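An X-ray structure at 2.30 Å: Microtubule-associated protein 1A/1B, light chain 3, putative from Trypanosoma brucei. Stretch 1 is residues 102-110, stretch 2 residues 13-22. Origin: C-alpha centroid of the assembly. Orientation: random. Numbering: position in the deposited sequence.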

ATOM      1  N   LYS A 102      -2.995   7.223 -14.313  1.00 37.28           N
ATOM      2  CA  LYS A 102      -3.179   5.799 -14.008  1.00 36.17           C
ATOM      3  C   LYS A 102      -1.999   5.193 -13.249  1.00 35.27           C
ATOM      4  O   LYS A 102      -0.836   5.454 -13.564  1.00 35.41           O
ATOM      5  CB  LYS A 102      -3.476   4.975 -15.270  1.00 35.57           C
ATOM      6  CG  LYS A 102      -2.327   4.874 -16.271  1.00 36.50           C
ATOM      7  CD  LYS A 102      -2.840   4.400 -17.615  1.00 38.58           C
ATOM      8  CE  LYS A 102      -1.725   3.933 -18.518  1.00 39.02           C
ATOM      9  NZ  LYS A 102      -2.278   3.335 -19.774  1.00 41.74           N
ATOM     10  N   ASP A 103      -2.329   4.388 -12.243  1.00 34.14           N
ATOM     11  CA  ASP A 103      -1.353   3.654 -11.447  1.00 33.04           C
ATOM     12  C   ASP A 103      -0.699   2.579 -12.320  1.00 32.31           C
ATOM     13  O   ASP A 103      -1.252   2.179 -13.338  1.00 33.47           O
ATOM     14  CB  ASP A 103      -2.058   3.012 -10.235  1.00 32.05           C
ATOM     15  CG  ASP A 103      -1.093   2.544  -9.158  1.00 29.81           C
ATOM     16  OD1 ASP A 103      -0.753   1.343  -9.137  1.00 27.48           O
ATOM     17  OD2 ASP A 103      -0.676   3.378  -8.330  1.00 29.14           O
ATOM     18  N   GLU A 104       0.479   2.126 -11.913  1.00 32.18           N
ATOM     19  CA  GLU A 104       1.179   1.007 -12.540  1.00 32.46           C
ATOM     20  C   GLU A 104       0.317  -0.255 -12.708  1.00 32.30           C
ATOM     21  O   GLU A 104       0.463  -0.987 -13.693  1.00 31.54           O
ATOM     22  CB  GLU A 104       2.433   0.672 -11.728  1.00 32.97           C
ATOM     23  OE1 GLU A 104       4.566  -1.866 -12.061  1.00 38.41           O
ATOM     24  OE2 GLU A 104       4.707   0.564 -13.773  1.00 51.28           O
ATOM     25  N   ASP A 105      -0.585  -0.501 -11.756  1.00 31.65           N
ATOM     26  CA  ASP A 105      -1.470  -1.664 -11.839  1.00 30.50           C
ATOM     27  C   ASP A 105      -2.573  -1.537 -12.904  1.00 30.79           C
ATOM     28  O   ASP A 105      -3.266  -2.515 -13.199  1.00 30.16           O
ATOM     29  CB  ASP A 105      -2.038  -2.054 -10.460  1.00 29.90           C
ATOM     30  CG  ASP A 105      -2.954  -0.995  -9.860  1.00 29.91           C
ATOM     31  OD1 ASP A 105      -3.359  -0.040 -10.562  1.00 28.37           O
ATOM     32  OD2 ASP A 105      -3.274  -1.129  -8.659  1.00 29.80           O
ATOM     33  N   GLY A 106      -2.713  -0.339 -13.483  1.00 30.36           N
ATOM     34  CA  GLY A 106      -3.684  -0.093 -14.559  1.00 29.84           C
ATOM     35  C   GLY A 106      -4.961   0.587 -14.095  1.00 29.67           C
ATOM     36  O   GLY A 106      -5.811   0.953 -14.918  1.00 29.47           O
ATOM     37  N   PHE A 107      -5.096   0.744 -12.776  1.00 28.17           N
ATOM     38  CA  PHE A 107      -6.243   1.415 -12.167  1.00 26.69           C
ATOM     39  C   PHE A 107      -5.970   2.905 -12.050  1.00 26.06           C
ATOM     40  O   PHE A 107      -4.824   3.315 -11.881  1.00 25.27           O
ATOM     41  CB  PHE A 107      -6.539   0.848 -10.769  1.00 25.82           C
ATOM     42  CG  PHE A 107      -7.342  -0.425 -10.778  1.00 26.45           C
ATOM     43  CD1 PHE A 107      -6.766  -1.631 -10.373  1.00 26.04           C
ATOM     44  CD2 PHE A 107      -8.683  -0.421 -11.175  1.00 24.79           C
ATOM     45  CE1 PHE A 107      -7.510  -2.825 -10.380  1.00 24.29           C
ATOM     46  CE2 PHE A 107      -9.435  -1.602 -11.184  1.00 23.11           C
ATOM     47  CZ  PHE A 107      -8.844  -2.813 -10.785  1.00 23.25           C
ATOM     48  N   LEU A 108      -7.024   3.707 -12.163  1.00 24.91           N
ATOM     49  CA  LEU A 108      -6.959   5.116 -11.802  1.00 25.17           C
ATOM     50  C   LEU A 108      -7.497   5.267 -10.390  1.00 24.18           C
ATOM     51  O   LEU A 108      -8.662   4.969 -10.136  1.00 23.46           O
ATOM     52  CB  LEU A 108      -7.775   5.982 -12.776  1.00 25.96           C
ATOM     53  CG  LEU A 108      -7.932   7.477 -12.449  1.00 27.44           C
ATOM     54  CD1 LEU A 108      -6.621   8.219 -12.671  1.00 28.72           C
ATOM     55  CD2 LEU A 108      -9.047   8.115 -13.270  1.00 25.63           C
ATOM     56  N   TYR A 109      -6.649   5.727  -9.472  1.00 22.88           N
ATOM     57  CA  TYR A 109      -7.063   5.907  -8.078  1.00 22.28           C
ATOM     58  C   TYR A 109      -7.605   7.304  -7.835  1.00 21.94           C
ATOM     59  O   TYR A 109      -6.896   8.297  -7.984  1.00 23.27           O
ATOM     60  CB  TYR A 109      -5.910   5.593  -7.109  1.00 21.45           C
ATOM     61  CG  TYR A 109      -5.598   4.125  -7.025  1.00 22.61           C
ATOM     62  CD1 TYR A 109      -4.881   3.478  -8.037  1.00 24.45           C
ATOM     63  CD2 TYR A 109      -6.031   3.374  -5.945  1.00 23.93           C
ATOM     64  CE1 TYR A 109      -4.610   2.110  -7.966  1.00 26.00           C
ATOM     65  CE2 TYR A 109      -5.752   2.014  -5.858  1.00 25.43           C
ATOM     66  CZ  TYR A 109      -5.045   1.387  -6.868  1.00 24.17           C
ATOM     67  OH  TYR A 109      -4.786   0.035  -6.767  1.00 23.04           O
ATOM     68  N   MET A 110      -8.869   7.377  -7.451  1.00 21.21           N
ATOM     69  CA  MET A 110      -9.502   8.666  -7.216  1.00 21.58           C
ATOM     70  C   MET A 110      -9.953   8.731  -5.785  1.00 20.19           C
ATOM     71  O   MET A 110     -10.224   7.699  -5.187  1.00 20.85           O
ATOM     72  CB  MET A 110     -10.706   8.864  -8.140  1.00 21.39           C
ATOM     73  CG  MET A 110     -10.395   8.696  -9.611  1.00 23.78           C
ATOM     74  SD  MET A 110     -11.836   8.997 -10.637  1.00 32.54           S
ATOM     75  CE  MET A 110     -12.054  10.762 -10.409  1.00 26.34           C
TER
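Stretch 2, residues 13-22: TFESRQSDAA

Stretch 2 is helical from Phe-14 to Ala-22, and the helix continues later in the chain. Thr-13 sits at the N-cap; its OG1 accepts a weak capping bond from Ser-16 N at 3.4 Å. Stretch 1 leaves a helix at Lys-102, makes a type I beta turn from Asp-103 to Gly-106, and enters a strand at Leu-108. The turn is closed by Gly-106 N to Asp-103 O, 2.9 Å. Asp-103 N also bonds to Phe-107 O at 2.7 Å.

The helix packs against this turn. The backbones come nearest at Asp-105 and Gln-18, with CA atoms 4.2 Å apart; Gly-106 CA lies 5.4 Å from Ala-21 CA. From the first pair to the second, both chains advance in the same sense. So close an approach lets Gln-18 CA make a nearly straight CA-H...O contact to Asp-105 O at 3.3 Å. Ala-21 CB is 3.2 Å from Asp-105 O. Gly-106 has phi near 100°, where a CB would jam against the preceding carbonyl; an ideal CB would also lie 3.0 Å from Ala-21 CB.

Asp-105 is the polar centre of the contact. Asp-105 OD2 accepts from Arg-17 NE at 2.8 Å and from Arg-17 NH2 at 2.9 Å, forming a salt bridge at the guanidinium edge. Tyr-109 OH donates to Asp-105 OD2 at 2.7 Å. Asp-105 OD1 accepts from Phe-107 N at 2.9 Å, which helps hold the carboxylate in place. Asp-103 OD1 adds a long salt bridge to Arg-17 NH2 at 3.8 Å.

Aromatic rings extend the contact. Ala-21 CB lies over one face of the Phe-107 ring, 3.9 Å from Phe-107 CE1, as a CH-pi contact. Asp-20 OD2 is at that ring's edge, 3.7 Å from Phe-107 CZ. Phe-14 CE1 approaches Asp-105 CB at 3.8 Å.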

ATOM      1  N   THR A  13      -3.017  -7.617  -3.709  1.00 23.01           N
ATOM      2  CA  THR A  13      -1.647  -7.722  -4.218  1.00 22.18           C
ATOM      3  C   THR A  13      -1.555  -7.104  -5.598  1.00 23.75           C
ATOM      4  O   THR A  13      -2.522  -7.147  -6.373  1.00 23.47           O
ATOM      5  CB  THR A  13      -1.109  -9.171  -4.268  1.00 21.52           C
ATOM      6  OG1 THR A  13      -1.776  -9.902  -5.303  1.00 21.80           O
ATOM      7  CG2 THR A  13      -1.275  -9.885  -2.923  1.00 19.23           C
ATOM      8  N   PHE A  14      -0.388  -6.528  -5.888  1.00 23.47           N
ATOM      9  CA  PHE A  14      -0.132  -5.871  -7.154  1.00 24.70           C
ATOM     10  C   PHE A  14      -0.459  -6.754  -8.354  1.00 25.48           C
ATOM     11  O   PHE A  14      -1.112  -6.297  -9.291  1.00 25.68           O
ATOM     12  CB  PHE A  14       1.316  -5.359  -7.231  1.00 24.59           C
ATOM     13  CG  PHE A  14       1.695  -4.858  -8.590  1.00 24.69           C
ATOM     14  CD1 PHE A  14       1.328  -3.586  -9.001  1.00 26.90           C
ATOM     15  CD2 PHE A  14       2.387  -5.678  -9.475  1.00 26.70           C
ATOM     16  CE1 PHE A  14       1.642  -3.134 -10.271  1.00 29.54           C
ATOM     17  CE2 PHE A  14       2.718  -5.236 -10.743  1.00 30.79           C
ATOM     18  CZ  PHE A  14       2.345  -3.958 -11.143  1.00 31.96           C
ATOM     19  N   GLU A  15       0.008  -8.004  -8.313  1.00 26.54           N
ATOM     20  CA  GLU A  15      -0.225  -8.996  -9.373  1.00 27.01           C
ATOM     21  C   GLU A  15      -1.706  -9.270  -9.642  1.00 27.19           C
ATOM     22  O   GLU A  15      -2.122  -9.343 -10.795  1.00 28.52           O
ATOM     23  CB  GLU A  15       0.487 -10.311  -9.043  1.00 26.76           C
ATOM     24  N   SER A  16      -2.491  -9.439  -8.577  1.00 26.46           N
ATOM     25  CA  SER A  16      -3.936  -9.573  -8.692  1.00 25.64           C
ATOM     26  C   SER A  16      -4.615  -8.275  -9.172  1.00 25.96           C
ATOM     27  O   SER A  16      -5.593  -8.337  -9.908  1.00 25.91           O
ATOM     28  CB  SER A  16      -4.540 -10.029  -7.368  1.00 26.10           C
ATOM     29  OG  SER A  16      -4.879  -8.926  -6.546  1.00 26.09           O
ATOM     30  N   ARG A  17      -4.096  -7.117  -8.751  1.00 25.37           N
ATOM     31  CA  ARG A  17      -4.636  -5.807  -9.159  1.00 26.30           C
ATOM     32  C   ARG A  17      -4.366  -5.540 -10.644  1.00 27.03           C
ATOM     33  O   ARG A  17      -5.250  -5.100 -11.373  1.00 27.76           O
ATOM     34  CB  ARG A  17      -4.058  -4.668  -8.298  1.00 23.98           C
ATOM     35  CG  ARG A  17      -4.717  -4.470  -6.909  1.00 22.71           C
ATOM     36  CD  ARG A  17      -3.739  -3.910  -5.864  1.00 22.24           C
ATOM     37  NE  ARG A  17      -2.888  -2.911  -6.486  1.00 27.56           N
ATOM     38  CZ  ARG A  17      -1.622  -2.630  -6.190  1.00 21.16           C
ATOM     39  NH1 ARG A  17      -0.950  -3.231  -5.200  1.00 16.15           N
ATOM     40  NH2 ARG A  17      -1.034  -1.697  -6.911  1.00 19.98           N
ATOM     41  N   GLN A  18      -3.137  -5.812 -11.067  1.00 28.75           N
ATOM     42  CA  GLN A  18      -2.704  -5.674 -12.453  1.00 30.38           C
ATOM     43  C   GLN A  18      -3.513  -6.572 -13.396  1.00 31.13           C
ATOM     44  O   GLN A  18      -3.932  -6.132 -14.482  1.00 30.89           O
ATOM     45  CB  GLN A  18      -1.206  -5.974 -12.566  1.00 29.30           C
ATOM     46  CG  GLN A  18      -0.605  -5.782 -13.960  1.00 32.63           C
ATOM     47  CD  GLN A  18       0.836  -6.278 -14.051  1.00 35.89           C
ATOM     48  OE1 GLN A  18       1.159  -7.380 -13.598  1.00 40.47           O
ATOM     49  NE2 GLN A  18       1.707  -5.462 -14.638  1.00 36.37           N
ATOM     50  N   SER A  19      -3.739  -7.816 -12.973  1.00 30.92           N
ATOM     51  CA  SER A  19      -4.523  -8.772 -13.756  1.00 31.85           C
ATOM     52  C   SER A  19      -6.001  -8.402 -13.815  1.00 31.11           C
ATOM     53  O   SER A  19      -6.682  -8.694 -14.801  1.00 31.80           O
ATOM     54  CB  SER A  19      -4.354 -10.188 -13.199  1.00 31.75           C
ATOM     55  OG  SER A  19      -3.013 -10.613 -13.349  1.00 36.36           O
ATOM     56  N   ASP A  20      -6.496  -7.789 -12.744  1.00 31.34           N
ATOM     57  CA  ASP A  20      -7.881  -7.350 -12.671  1.00 30.60           C
ATOM     58  C   ASP A  20      -8.107  -6.212 -13.672  1.00 31.35           C
ATOM     59  O   ASP A  20      -9.020  -6.278 -14.482  1.00 30.52           O
ATOM     60  CB  ASP A  20      -8.236  -6.916 -11.245  1.00 29.49           C
ATOM     61  CG  ASP A  20      -9.721  -6.668 -11.052  1.00 31.34           C
ATOM     62  OD1 ASP A  20     -10.513  -6.927 -11.985  1.00 38.47           O
ATOM     63  OD2 ASP A  20     -10.110  -6.211  -9.954  1.00 30.23           O
ATOM     64  N   ALA A  21      -7.256  -5.188 -13.619  1.00 31.73           N
ATOM     65  CA  ALA A  21      -7.387  -4.014 -14.478  1.00 32.23           C
ATOM     66  C   ALA A  21      -7.264  -4.369 -15.961  1.00 33.76           C
ATOM     67  O   ALA A  21      -7.873  -3.713 -16.811  1.00 34.52           O
ATOM     68  CB  ALA A  21      -6.350  -2.976 -14.105  1.00 30.31           C
ATOM     69  N   ALA A  22      -6.476  -5.399 -16.262  1.00 34.42           N
ATOM     70  CA  ALA A  22      -6.223  -5.791 -17.646  1.00 36.82           C
ATOM     71  C   ALA A  22      -7.363  -6.634 -18.189  1.00 38.29           C
ATOM     72  O   ALA A  22      -7.679  -6.551 -19.375  1.00 39.80           O
ATOM     73  CB  ALA A  22      -4.882  -6.516 -17.778  1.00 35.73           C
TER